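Local coordinates for protein BpsB (PgaB), Poly-beta-1,6-N-acetyl-D-glucosamine N-deacetylase (Bordetella bronchiseptica RB50, PDB 5BU6) that removes N-acetyl groups from poly-beta-1,6-N-acetyl-D-glucosamine as a family 4 carbohydrate esterase, and is required for biofilm formation, at residues T91-F94 with P95-A99; A144-G147 with L148-L151; I127-H131 with D132-T136; T113-P116 with A117-I121. The protein carries 5 engineered substitutions. One frame throughout, in Å; residues are numbered along the deposited sequence.

Overall arrangement
Along the chain the order is contact 1, contact 4, contact 3, contact 2, strictly in series: each is one continuous stretch, so none encloses or crosses another. Contact 1 is a proline kink within helix 88-100. Contact 4 closes the tight turn between helix 110-113 and strand 121-124, and contact 3 closes the short 3-10 turn that leaves strand 127-129. These two strands pair antiparallel, so contacts 3 and 4 touch, with centres about 7 Å apart; H131 packs on A115. Contact 2 then turns the chain from helix 137-145 into strand 149-153 of the parallel sheet, and meets contact 1 where S146 and L148 pack on F94 and A98.

Contact 1: residues T91-F94 with P95-A99; sequences TKVF and PLLAA. Engineered in segment 95-99: A98 (natural residue Lys), A99 (natural residue Lys).
Helix 88-100 carries a proline in its middle, and P95 interrupts the backbone bonding where T91-F94 runs on into P95-A99. The proline nitrogen has no hydrogen to give to the turn before it, and the helix is kinked there. Its ring instead lies against that turn, P95 CG standing 3.4 Å from T91 O, and its CD packs on F94 CB. Regular bonding resumes with L97, whose N gives a hydrogen bond to V93 O at 2.9 Å, nearly straight at 164°, while L96 N makes a weak second bond to the same oxygen. One residue on, A98 N reaches F94 O at 3.0 Å.

The helix is the connection of a beta-alpha-beta unit, joining strand 77-83 to strand 104-108, and its sides meet different neighbours. On the side toward helix 43-52, V93 and L97, one turn apart, lie side by side and point the same way, with V93 CG1 4.0 Å from L97 CD1; branched apolar residues suit this side, which L43 and F47 cover. F94 has CG anti to its backbone nitrogen (chi1 -175°), which swings the ring off the helix toward E142, M143 and S146. A98, an engineered residue in place of lysine, puts its CB 3.7 Å from F94 O.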
ATOM      1  N   THR A  91       9.321  -3.584 -14.291  1.00 34.94           N
ATOM      2  CA  THR A  91      10.065  -3.254 -15.491  1.00 31.98           C
ATOM      3  C   THR A  91      10.417  -1.790 -15.576  1.00 36.85           C
ATOM      4  O   THR A  91      11.369  -1.425 -16.267  1.00 42.25           O
ATOM      5  CB  THR A  91       9.266  -3.655 -16.748  1.00 42.48           C
ATOM      6  OG1 THR A  91       7.988  -3.022 -16.701  1.00 41.81           O
ATOM      7  CG2 THR A  91       9.043  -5.138 -16.749  1.00 37.76           C
ATOM      8  N   LYS A  92       9.667  -0.926 -14.893  1.00 40.28           N
ATOM      9  CA  LYS A  92       9.947   0.506 -15.034  1.00 45.86           C
ATOM     10  C   LYS A  92      10.423   1.171 -13.741  1.00 43.63           C
ATOM     11  O   LYS A  92      11.383   1.949 -13.761  1.00 39.16           O
ATOM     12  CB  LYS A  92       8.713   1.241 -15.560  1.00 41.77           C
ATOM     13  CG  LYS A  92       8.198   0.689 -16.888  1.00 49.41           C
ATOM     14  CD  LYS A  92       9.227   0.834 -18.005  1.00 63.45           C
ATOM     15  CE  LYS A  92       8.990   2.085 -18.839  1.00 71.95           C
ATOM     16  NZ  LYS A  92       9.735   2.068 -20.139  1.00 75.21           N
ATOM     17  N   VAL A  93       9.756   0.879 -12.629  1.00 43.32           N
ATOM     18  CA  VAL A  93      10.083   1.538 -11.373  1.00 33.12           C
ATOM     19  C   VAL A  93      11.368   0.973 -10.781  1.00 36.35           C
ATOM     20  O   VAL A  93      12.263   1.723 -10.404  1.00 36.72           O
ATOM     21  CB  VAL A  93       8.955   1.405 -10.319  1.00 35.62           C
ATOM     22  CG1 VAL A  93       9.381   2.060  -9.010  1.00 36.70           C
ATOM     23  CG2 VAL A  93       7.665   2.037 -10.812  1.00 39.27           C
ATOM     24  N   PHE A  94      11.454  -0.353 -10.727  1.00 32.86           N
ATOM     25  CA  PHE A  94      12.592  -1.055 -10.123  1.00 34.50           C
ATOM     26  C   PHE A  94      13.965  -0.590 -10.680  1.00 36.61           C
ATOM     27  O   PHE A  94      14.859  -0.260  -9.902  1.00 34.99           O
ATOM     28  CB  PHE A  94      12.388  -2.571 -10.293  1.00 36.92           C
ATOM     29  CG  PHE A  94      13.431  -3.425  -9.613  1.00 39.47           C
ATOM     30  CD1 PHE A  94      13.944  -3.075  -8.373  1.00 45.25           C
ATOM     31  CD2 PHE A  94      13.861  -4.611 -10.202  1.00 40.60           C
ATOM     32  CE1 PHE A  94      14.903  -3.871  -7.745  1.00 43.71           C
ATOM     33  CE2 PHE A  94      14.808  -5.415  -9.578  1.00 44.00           C
ATOM     34  CZ  PHE A  94      15.330  -5.039  -8.341  1.00 41.52           C
ATOM     35  N   PRO A  95      14.128  -0.520 -12.019  1.00 38.65           N
ATOM     36  CA  PRO A  95      15.448  -0.074 -12.492  1.00 35.58           C
ATOM     37  C   PRO A  95      15.721   1.402 -12.230  1.00 41.14           C
ATOM     38  O   PRO A  95      16.880   1.787 -12.183  1.00 39.10           O
ATOM     39  CB  PRO A  95      15.412  -0.368 -14.002  1.00 38.88           C
ATOM     40  CG  PRO A  95      13.994  -0.540 -14.342  1.00 40.94           C
ATOM     41  CD  PRO A  95      13.281  -1.003 -13.129  1.00 38.92           C
ATOM     42  N   LEU A  96      14.689   2.217 -12.043  1.00 38.11           N
ATOM     43  CA  LEU A  96      14.920   3.592 -11.637  1.00 39.90           C
ATOM     44  C   LEU A  96      15.343   3.647 -10.169  1.00 35.33           C
ATOM     45  O   LEU A  96      16.219   4.419  -9.797  1.00 41.26           O
ATOM     46  CB  LEU A  96      13.678   4.450 -11.867  1.00 44.56           C
ATOM     47  CG  LEU A  96      13.509   5.071 -13.255  1.00 51.40           C
ATOM     48  CD1 LEU A  96      12.244   5.909 -13.289  1.00 51.59           C
ATOM     49  CD2 LEU A  96      14.716   5.916 -13.634  1.00 50.79           C
ATOM     50  N   LEU A  97      14.710   2.842  -9.329  1.00 35.43           N
ATOM     51  CA  LEU A  97      15.130   2.756  -7.938  1.00 37.25           C
ATOM     52  C   LEU A  97      16.604   2.376  -7.855  1.00 39.39           C
ATOM     53  O   LEU A  97      17.363   2.960  -7.088  1.00 38.81           O
ATOM     54  CB  LEU A  97      14.282   1.740  -7.190  1.00 36.86           C
ATOM     55  CG  LEU A  97      12.819   2.137  -7.013  1.00 37.41           C
ATOM     56  CD1 LEU A  97      12.083   1.025  -6.318  1.00 33.95           C
ATOM     57  CD2 LEU A  97      12.696   3.433  -6.210  1.00 31.98           C
ATOM     58  N   ALA A  98      17.008   1.405  -8.666  1.00 40.34           N
ATOM     59  CA  ALA A  98      18.405   0.975  -8.700  1.00 43.60           C
ATOM     60  C   ALA A  98      19.332   2.087  -9.177  1.00 45.90           C
ATOM     61  O   ALA A  98      20.387   2.322  -8.588  1.00 43.42           O
ATOM     62  CB  ALA A  98      18.555  -0.252  -9.581  1.00 38.53           C
ATOM     63  N   ALA A  99      18.939   2.770 -10.248  1.00 39.81           N
ATOM     64  CA  ALA A  99      19.767   3.807 -10.841  1.00 43.06           C
ATOM     65  C   ALA A  99      19.975   5.000  -9.906  1.00 42.35           C
ATOM     66  O   ALA A  99      21.048   5.584  -9.884  1.00 43.06           O
ATOM     67  CB  ALA A  99      19.159   4.272 -12.159  1.00 45.14           C
TER

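Contact 2: residues A144-G147 with L148-L151; sequences AQSG and LVEL. With EDO (1,2-ethanediol), chain J.
The flat peptide group between G147 and L148 offers its N-H to the hydroxyl of S146, and L148 N lies 3.1 Å from S146 OG in a nearly straight bond (164°). A second flat group, the carboxylate of E150, is shared between two partners: OE1 accepts a hydrogen bond from O2 of a 1,2-ethanediol molecule at 2.8 Å, and OE2 forms a salt bridge with R216. The diol probably comes from the crystallisation liquor.

S146 OG sits between its own backbone nitrogen and carbonyl carbon (chi1 74°), which folds it back over the turn. There it also hydrogen-bonds M143 O, so this small hydroxyl ties the last helical turn to the chain leaving it. L148 CB packs 3.6 Å from S146 OG. G147 follows with positive phi (89°), a backbone shape in which any side chain would press on the carbonyl oxygen of S146, and glycine therefore fits. A water links the two sides of the turn, donating to A144 O at 2.6 Å and to V149 O at 2.8 Å. Deeper in, the methyl A144 CB rests 4.1 Å from L151 CD1; alanine is small enough to let helix and strand come close, and L151 continues onto L140 and V106.

This is a glycine-terminated helix turning into a parallel strand: helix 137-145 passes to strand 149-153, which pairs with strand 104-108 in the polysaccharide deacetylase fold.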
ATOM      1  N   ALA A 144      12.779  -7.860  -3.547  1.00 34.02           N
ATOM      2  CA  ALA A 144      13.039  -8.041  -2.131  1.00 41.26           C
ATOM      3  C   ALA A 144      14.499  -8.384  -1.897  1.00 41.21           C
ATOM      4  O   ALA A 144      15.115  -7.892  -0.966  1.00 45.37           O
ATOM      5  CB  ALA A 144      12.138  -9.129  -1.557  1.00 35.17           C
ATOM      6  N   GLN A 145      15.072  -9.220  -2.754  1.00 36.59           N
ATOM      7  CA  GLN A 145      16.448  -9.640  -2.543  1.00 37.50           C
ATOM      8  C   GLN A 145      17.473  -8.597  -2.982  1.00 41.63           C
ATOM      9  O   GLN A 145      18.652  -8.734  -2.679  1.00 42.68           O
ATOM     10  CB  GLN A 145      16.717 -10.961  -3.261  1.00 48.21           C
ATOM     11  CG  GLN A 145      16.012 -12.141  -2.608  1.00 58.66           C
ATOM     12  CD  GLN A 145      16.351 -13.451  -3.275  1.00 68.32           C
ATOM     13  OE1 GLN A 145      16.435 -13.533  -4.501  1.00 70.97           O
ATOM     14  NE2 GLN A 145      16.561 -14.485  -2.469  1.00 76.48           N
ATOM     15  N   SER A 146      17.026  -7.556  -3.681  1.00 38.26           N
ATOM     16  CA  SER A 146      17.925  -6.488  -4.128  1.00 44.54           C
ATOM     17  C   SER A 146      18.418  -5.600  -2.971  1.00 46.26           C
ATOM     18  O   SER A 146      19.405  -4.887  -3.096  1.00 43.03           O
ATOM     19  CB  SER A 146      17.230  -5.611  -5.162  1.00 45.91           C
ATOM     20  OG  SER A 146      16.262  -4.773  -4.539  1.00 43.06           O
ATOM     21  N   GLY A 147      17.711  -5.635  -1.850  1.00 41.03           N
ATOM     22  CA  GLY A 147      18.033  -4.785  -0.718  1.00 41.75           C
ATOM     23  C   GLY A 147      17.330  -3.439  -0.770  1.00 45.30           C
ATOM     24  O   GLY A 147      17.308  -2.716   0.219  1.00 43.45           O
ATOM     25  N   LEU A 148      16.747  -3.100  -1.920  1.00 37.97           N
ATOM     26  CA  LEU A 148      16.162  -1.780  -2.098  1.00 36.80           C
ATOM     27  C   LEU A 148      14.683  -1.743  -1.741  1.00 35.49           C
ATOM     28  O   LEU A 148      14.140  -0.683  -1.510  1.00 39.27           O
ATOM     29  CB  LEU A 148      16.317  -1.306  -3.542  1.00 42.79           C
ATOM     30  CG  LEU A 148      17.704  -1.075  -4.126  1.00 46.94           C
ATOM     31  CD1 LEU A 148      17.569  -0.973  -5.633  1.00 50.55           C
ATOM     32  CD2 LEU A 148      18.307   0.196  -3.549  1.00 49.06           C
ATOM     33  N   VAL A 149      14.028  -2.898  -1.708  1.00 34.56           N
ATOM     34  CA  VAL A 149      12.572  -2.909  -1.662  1.00 30.40           C
ATOM     35  C   VAL A 149      12.040  -3.652  -0.442  1.00 33.20           C
ATOM     36  O   VAL A 149      12.417  -4.783  -0.195  1.00 36.96           O
ATOM     37  CB  VAL A 149      12.005  -3.560  -2.935  1.00 34.13           C
ATOM     38  CG1 VAL A 149      10.515  -3.801  -2.804  1.00 32.92           C
ATOM     39  CG2 VAL A 149      12.331  -2.705  -4.164  1.00 33.91           C
ATOM     40  N   GLU A 150      11.144  -3.011   0.295  1.00 33.40           N
ATOM     41  CA  GLU A 150      10.425  -3.638   1.413  1.00 33.89           C
ATOM     42  C   GLU A 150       9.068  -4.075   0.889  1.00 36.59           C
ATOM     43  O   GLU A 150       8.336  -3.274   0.306  1.00 35.45           O
ATOM     44  CB  GLU A 150      10.243  -2.651   2.564  1.00 35.35           C
ATOM     45  CG  GLU A 150       9.250  -3.078   3.639  1.00 60.53           C
ATOM     46  CD  GLU A 150       9.930  -3.586   4.907  1.00 86.58           C
ATOM     47  OE1 GLU A 150      11.178  -3.566   4.972  1.00 95.61           O
ATOM     48  OE2 GLU A 150       9.213  -4.003   5.842  1.00 90.87           O
ATOM     49  N   LEU A 151       8.728  -5.340   1.081  1.00 32.95           N
ATOM     50  CA  LEU A 151       7.414  -5.823   0.666  1.00 29.56           C
ATOM     51  C   LEU A 151       6.427  -5.616   1.805  1.00 27.46           C
ATOM     52  O   LEU A 151       6.746  -5.823   2.988  1.00 31.04           O
ATOM     53  CB  LEU A 151       7.475  -7.299   0.268  1.00 33.90           C
ATOM     54  CG  LEU A 151       8.298  -7.678  -0.963  1.00 38.25           C
ATOM     55  CD1 LEU A 151       8.091  -9.162  -1.303  1.00 34.79           C
ATOM     56  CD2 LEU A 151       7.964  -6.797  -2.149  1.00 38.80           C
TER
HETATM   57  C1  EDO J 408      14.222  -2.643   2.782  1.00 49.41           C
HETATM   58  O1  EDO J 408      14.280  -1.459   1.978  1.00 44.47           O
HETATM   59  C2  EDO J 408      14.384  -2.269   4.258  1.00 50.51           C
HETATM   60  O2  EDO J 408      13.191  -1.670   4.793  1.00 38.68           O
HETATM   61  O   HOH W   1      15.068  -5.511   0.157  1.00 50.23           O

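Contact 3: residues I127-H131 with D132-T136; sequences IEVPH and DFFMT
P130 O accepts a hydrogen bond from F133 N at 3.1 Å, straight at the hydrogen (163°) although the donor stands above the carbonyl plane rather than on a lone pair. A weaker bond follows one residue on, from F134 N to H131 O at 3.3 Å. Together they wind the chain into a short 3-10 turn straight after strand 127-129.

The proline ring covers one face of the F133 ring: P130 CD lies 3.7 Å from the ring centroid, almost on the normal, a CH-pi contact that suits the compact, rigid proline ring. F133 CG stands beside its backbone nitrogen (chi1 -84°), which lays the aromatic ring back against P130. V129 meets both phenylalanines at about a right angle, its branch-point CB lying 3.9 Å from F133 CD2 and its methyl CG2 3.8 Å from F134 CE2. H131 O lies at the edge of the F134 ring, in its plane. Beyond the turn this buried ring stacks with Y86 and meets W112, while V129 packs on I121 and L123 of the partner strand.

The arrangement is a 3-10 turn at the exit of a beta hairpin, leading toward helix 137-145, with the side chain of F134 about 9 Å from a bound nickel ion.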
ATOM      1  N   ILE A 127     -15.279  -4.670 -14.527  1.00 62.89           N
ATOM      2  CA  ILE A 127     -13.902  -4.666 -15.021  1.00 54.24           C
ATOM      3  C   ILE A 127     -13.058  -5.867 -14.563  1.00 51.37           C
ATOM      4  O   ILE A 127     -12.813  -6.062 -13.360  1.00 49.65           O
ATOM      5  CB  ILE A 127     -13.156  -3.384 -14.600  1.00 53.17           C
ATOM      6  CG1 ILE A 127     -13.839  -2.133 -15.159  1.00 63.59           C
ATOM      7  CG2 ILE A 127     -11.706  -3.434 -15.066  1.00 53.43           C
ATOM      8  CD1 ILE A 127     -13.190  -0.847 -14.700  1.00 64.01           C
ATOM      9  N   GLU A 128     -12.603  -6.652 -15.538  1.00 48.00           N
ATOM     10  CA  GLU A 128     -11.656  -7.745 -15.310  1.00 52.88           C
ATOM     11  C   GLU A 128     -10.351  -7.487 -16.063  1.00 49.12           C
ATOM     12  O   GLU A 128     -10.372  -6.926 -17.160  1.00 53.36           O
ATOM     13  CB  GLU A 128     -12.247  -9.087 -15.765  1.00 62.54           C
ATOM     14  CG  GLU A 128     -13.224  -9.728 -14.803  1.00 76.12           C
ATOM     15  CD  GLU A 128     -13.529 -11.170 -15.176  1.00 94.95           C
ATOM     16  OE1 GLU A 128     -13.601 -11.472 -16.388  1.00 98.37           O
ATOM     17  OE2 GLU A 128     -13.683 -12.003 -14.256  1.00104.07           O
ATOM     18  N   VAL A 129      -9.222  -7.902 -15.491  1.00 47.56           N
ATOM     19  CA  VAL A 129      -7.949  -7.757 -16.190  1.00 46.27           C
ATOM     20  C   VAL A 129      -7.164  -9.063 -16.244  1.00 46.47           C
ATOM     21  O   VAL A 129      -7.305  -9.930 -15.379  1.00 40.03           O
ATOM     22  CB  VAL A 129      -7.058  -6.660 -15.547  1.00 45.89           C
ATOM     23  CG1 VAL A 129      -7.706  -5.294 -15.681  1.00 52.83           C
ATOM     24  CG2 VAL A 129      -6.750  -6.979 -14.090  1.00 35.52           C
ATOM     25  N   PRO A 130      -6.324  -9.205 -17.274  1.00 47.35           N
ATOM     26  CA  PRO A 130      -5.491 -10.395 -17.418  1.00 42.25           C
ATOM     27  C   PRO A 130      -4.565 -10.621 -16.239  1.00 44.03           C
ATOM     28  O   PRO A 130      -4.049  -9.664 -15.648  1.00 37.18           O
ATOM     29  CB  PRO A 130      -4.686 -10.104 -18.690  1.00 42.39           C
ATOM     30  CG  PRO A 130      -5.511  -9.187 -19.444  1.00 48.60           C
ATOM     31  CD  PRO A 130      -6.216  -8.324 -18.450  1.00 43.41           C
ATOM     32  N   HIS A 131      -4.379 -11.895 -15.901  1.00 42.31           N
ATOM     33  CA  HIS A 131      -3.441 -12.324 -14.879  1.00 37.73           C
ATOM     34  C   HIS A 131      -2.052 -11.701 -15.075  1.00 35.48           C
ATOM     35  O   HIS A 131      -1.415 -11.287 -14.106  1.00 34.20           O
ATOM     36  CB  HIS A 131      -3.353 -13.865 -14.886  1.00 46.75           C
ATOM     37  CG  HIS A 131      -2.545 -14.439 -13.766  1.00 63.28           C
ATOM     38  ND1 HIS A 131      -2.830 -14.197 -12.440  1.00 77.74           N
ATOM     39  CD2 HIS A 131      -1.462 -15.251 -13.776  1.00 75.01           C
ATOM     40  CE1 HIS A 131      -1.954 -14.828 -11.680  1.00 81.46           C
ATOM     41  NE2 HIS A 131      -1.113 -15.476 -12.465  1.00 80.87           N
ATOM     42  N   ASP A 132      -1.593 -11.581 -16.323  1.00 35.74           N
ATOM     43  CA  ASP A 132      -0.219 -11.124 -16.537  1.00 35.56           C
ATOM     44  C   ASP A 132      -0.071  -9.597 -16.544  1.00 34.53           C
ATOM     45  O   ASP A 132       1.002  -9.069 -16.855  1.00 35.53           O
ATOM     46  CB  ASP A 132       0.338 -11.716 -17.833  1.00 53.04           C
ATOM     47  CG  ASP A 132      -0.691 -11.770 -18.937  1.00 77.00           C
ATOM     48  OD1 ASP A 132      -1.738 -11.111 -18.797  1.00 85.47           O
ATOM     49  OD2 ASP A 132      -0.450 -12.465 -19.947  1.00 85.84           O
ATOM     50  N   PHE A 133      -1.122  -8.878 -16.158  1.00 33.90           N
ATOM     51  CA  PHE A 133      -0.961  -7.451 -15.864  1.00 32.15           C
ATOM     52  C   PHE A 133      -0.165  -7.220 -14.585  1.00 32.50           C
ATOM     53  O   PHE A 133       0.311  -6.111 -14.330  1.00 30.22           O
ATOM     54  CB  PHE A 133      -2.320  -6.748 -15.746  1.00 39.02           C
ATOM     55  CG  PHE A 133      -2.898  -6.313 -17.065  1.00 38.56           C
ATOM     56  CD1 PHE A 133      -2.512  -6.933 -18.238  1.00 43.52           C
ATOM     57  CD2 PHE A 133      -3.795  -5.262 -17.134  1.00 45.81           C
ATOM     58  CE1 PHE A 133      -3.026  -6.529 -19.473  1.00 49.69           C
ATOM     59  CE2 PHE A 133      -4.316  -4.844 -18.369  1.00 43.30           C
ATOM     60  CZ  PHE A 133      -3.926  -5.476 -19.533  1.00 47.31           C
ATOM     61  N   PHE A 134      -0.036  -8.258 -13.770  1.00 30.71           N
ATOM     62  CA  PHE A 134       0.654  -8.132 -12.481  1.00 28.83           C
ATOM     63  C   PHE A 134       2.040  -8.785 -12.468  1.00 31.70           C
ATOM     64  O   PHE A 134       2.272  -9.779 -13.143  1.00 33.67           O
ATOM     65  CB  PHE A 134      -0.230  -8.736 -11.385  1.00 33.97           C
ATOM     66  CG  PHE A 134      -1.542  -8.033 -11.241  1.00 34.00           C
ATOM     67  CD1 PHE A 134      -1.628  -6.859 -10.523  1.00 39.82           C
ATOM     68  CD2 PHE A 134      -2.672  -8.503 -11.879  1.00 37.83           C
ATOM     69  CE1 PHE A 134      -2.827  -6.180 -10.413  1.00 34.96           C
ATOM     70  CE2 PHE A 134      -3.875  -7.837 -11.765  1.00 36.19           C
ATOM     71  CZ  PHE A 134      -3.949  -6.669 -11.040  1.00 35.53           C
ATOM     72  N   MET A 135       2.939  -8.214 -11.668  1.00 30.17           N
ATOM     73  CA  MET A 135       4.233  -8.804 -11.361  1.00 37.30           C
ATOM     74  C   MET A 135       4.108 -10.233 -10.885  1.00 31.82           C
ATOM     75  O   MET A 135       3.168 -10.584 -10.156  1.00 33.99           O
ATOM     76  CB  MET A 135       4.952  -8.014 -10.267  1.00 34.10           C
ATOM     77  CG  MET A 135       5.656  -6.800 -10.705  1.00 35.62           C
ATOM     78  SD  MET A 135       6.527  -6.112  -9.265  1.00 44.60           S
ATOM     79  CE  MET A 135       5.152  -5.654  -8.229  1.00 55.41           C
ATOM     80  N   THR A 136       5.073 -11.058 -11.267  1.00 32.36           N
ATOM     81  CA  THR A 136       5.087 -12.427 -10.770  1.00 34.37           C
ATOM     82  C   THR A 136       5.729 -12.497  -9.395  1.00 29.82           C
ATOM     83  O   THR A 136       6.370 -11.549  -8.938  1.00 30.90           O
ATOM     84  CB  THR A 136       5.814 -13.360 -11.732  1.00 38.33           C
ATOM     85  OG1 THR A 136       7.206 -13.033 -11.769  1.00 32.90           O
ATOM     86  CG2 THR A 136       5.205 -13.239 -13.137  1.00 39.05           C
TER

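Contact 4: residues T113-P116 with A117-I121; sequences TDAP and AGTKI
Two hydrogen bonds converge on P116 O, both from T119. The backbone T119 N is 3.2 Å away, and the hydroxyl T119 OG1, as donor, is 2.9 Å away; both come from the same face of the carbonyl plane, tilted out of it. Threonine can do this because OG1 is held between its own backbone nitrogen and carbonyl carbon (chi1 72°), directed at the same carbonyl, so the side chain reinforces the backbone closure.

The N-H bond closes a type II beta turn from P116 to T119, in the loop that leads from helix 110-113 to strand 121-124. The residues fit their positions: P116, at the start, has the restricted phi that suits an extended approach to the turn, A117 takes the first inner position with negative phi, and G118 takes the second with positive phi (76°), which glycine readily adopts. Just ahead, D114 leaves the helix, and its OD1 is hydrogen-bonded to W137.

Van der Waals contacts accompany these bonds. The P116 ring leans on the threonine, its carbon P116 CD lying beside the hydroxyl, 3.6 Å from T119 OG1, while the apolar pair P116 CB and T119 CG2 is 3.8 Å apart. Farther along, a second apolar contact brings the methyl A115 CB to I121 CD1 at 3.7 Å. I121 reaches back to it because CG1 stands beside the backbone nitrogen (chi1 -77°) and CD1 bends round from there. Alanine, with only a methyl, lets that long branch lie close to the chain, and the buried isoleucine also packs on H131 and F134.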
ATOM      1  N   THR A 113      -1.874 -10.982  -7.237  1.00 29.38           N
ATOM      2  CA  THR A 113      -0.587 -11.612  -7.492  1.00 34.28           C
ATOM      3  C   THR A 113      -0.703 -13.135  -7.474  1.00 34.81           C
ATOM      4  O   THR A 113      -0.110 -13.825  -8.301  1.00 36.61           O
ATOM      5  CB  THR A 113       0.448 -11.133  -6.445  1.00 34.05           C
ATOM      6  OG1 THR A 113       0.530  -9.704  -6.521  1.00 37.93           O
ATOM      7  CG2 THR A 113       1.862 -11.758  -6.681  1.00 28.14           C
ATOM      8  N   ASP A 114      -1.489 -13.661  -6.542  1.00 34.01           N
ATOM      9  CA  ASP A 114      -1.610 -15.108  -6.406  1.00 31.73           C
ATOM     10  C   ASP A 114      -2.853 -15.694  -7.085  1.00 33.36           C
ATOM     11  O   ASP A 114      -3.299 -16.767  -6.722  1.00 31.94           O
ATOM     12  CB  ASP A 114      -1.639 -15.503  -4.931  1.00 36.02           C
ATOM     13  CG  ASP A 114      -1.254 -16.934  -4.722  1.00 39.10           C
ATOM     14  OD1 ASP A 114      -0.162 -17.306  -5.201  1.00 41.18           O
ATOM     15  OD2 ASP A 114      -2.055 -17.672  -4.114  1.00 39.21           O
ATOM     16  N   ALA A 115      -3.443 -14.978  -8.036  1.00 30.25           N
ATOM     17  CA  ALA A 115      -4.629 -15.518  -8.691  1.00 32.90           C
ATOM     18  C   ALA A 115      -4.303 -16.820  -9.415  1.00 31.42           C
ATOM     19  O   ALA A 115      -3.190 -17.000  -9.915  1.00 36.08           O
ATOM     20  CB  ALA A 115      -5.225 -14.488  -9.672  1.00 34.75           C
ATOM     21  N   PRO A 116      -5.276 -17.730  -9.472  1.00 33.01           N
ATOM     22  CA  PRO A 116      -5.114 -19.015 -10.172  1.00 36.46           C
ATOM     23  C   PRO A 116      -4.616 -18.823 -11.604  1.00 40.68           C
ATOM     24  O   PRO A 116      -5.045 -17.869 -12.258  1.00 41.53           O
ATOM     25  CB  PRO A 116      -6.529 -19.598 -10.172  1.00 42.06           C
ATOM     26  CG  PRO A 116      -7.210 -18.958  -9.021  1.00 48.10           C
ATOM     27  CD  PRO A 116      -6.631 -17.578  -8.901  1.00 40.44           C
ATOM     28  N   ALA A 117      -3.744 -19.702 -12.084  1.00 41.78           N
ATOM     29  CA  ALA A 117      -3.213 -19.586 -13.449  1.00 47.49           C
ATOM     30  C   ALA A 117      -4.334 -19.579 -14.480  1.00 47.62           C
ATOM     31  O   ALA A 117      -5.316 -20.308 -14.343  1.00 42.96           O
ATOM     32  CB  ALA A 117      -2.238 -20.722 -13.755  1.00 42.52           C
ATOM     33  N   GLY A 118      -4.182 -18.739 -15.500  1.00 47.87           N
ATOM     34  CA  GLY A 118      -5.158 -18.654 -16.565  1.00 52.51           C
ATOM     35  C   GLY A 118      -6.438 -17.908 -16.228  1.00 46.04           C
ATOM     36  O   GLY A 118      -7.299 -17.803 -17.072  1.00 46.68           O
ATOM     37  N   THR A 119      -6.591 -17.394 -15.015  1.00 37.35           N
ATOM     38  CA  THR A 119      -7.825 -16.687 -14.700  1.00 42.64           C
ATOM     39  C   THR A 119      -7.612 -15.168 -14.665  1.00 50.06           C
ATOM     40  O   THR A 119      -6.512 -14.684 -14.422  1.00 50.96           O
ATOM     41  CB  THR A 119      -8.434 -17.152 -13.358  1.00 39.33           C
ATOM     42  OG1 THR A 119      -7.644 -16.659 -12.265  1.00 42.48           O
ATOM     43  CG2 THR A 119      -8.528 -18.691 -13.297  1.00 42.95           C
ATOM     44  N   LYS A 120      -8.684 -14.431 -14.926  1.00 47.44           N
ATOM     45  CA  LYS A 120      -8.654 -12.981 -14.928  1.00 44.33           C
ATOM     46  C   LYS A 120      -8.935 -12.465 -13.533  1.00 43.23           C
ATOM     47  O   LYS A 120      -9.641 -13.101 -12.761  1.00 45.89           O
ATOM     48  CB  LYS A 120      -9.682 -12.423 -15.918  1.00 50.03           C
ATOM     49  CG  LYS A 120      -9.167 -12.307 -17.346  1.00 54.03           C
ATOM     50  CD  LYS A 120     -10.276 -11.896 -18.303  1.00 65.67           C
ATOM     51  CE  LYS A 120      -9.713 -11.331 -19.594  1.00 75.56           C
ATOM     52  NZ  LYS A 120      -8.827 -12.304 -20.276  1.00 79.24           N
ATOM     53  N   ILE A 121      -8.367 -11.313 -13.213  1.00 40.96           N
ATOM     54  CA  ILE A 121      -8.589 -10.672 -11.923  1.00 44.14           C
ATOM     55  C   ILE A 121      -9.780  -9.739 -12.065  1.00 46.56           C
ATOM     56  O   ILE A 121      -9.774  -8.872 -12.931  1.00 42.61           O
ATOM     57  CB  ILE A 121      -7.350  -9.872 -11.454  1.00 46.57           C
ATOM     58  CG1 ILE A 121      -6.265 -10.804 -10.903  1.00 46.88           C
ATOM     59  CG2 ILE A 121      -7.727  -8.813 -10.403  1.00 43.24           C
ATOM     60  CD1 ILE A 121      -5.507 -11.573 -11.959  1.00 43.32           C
TER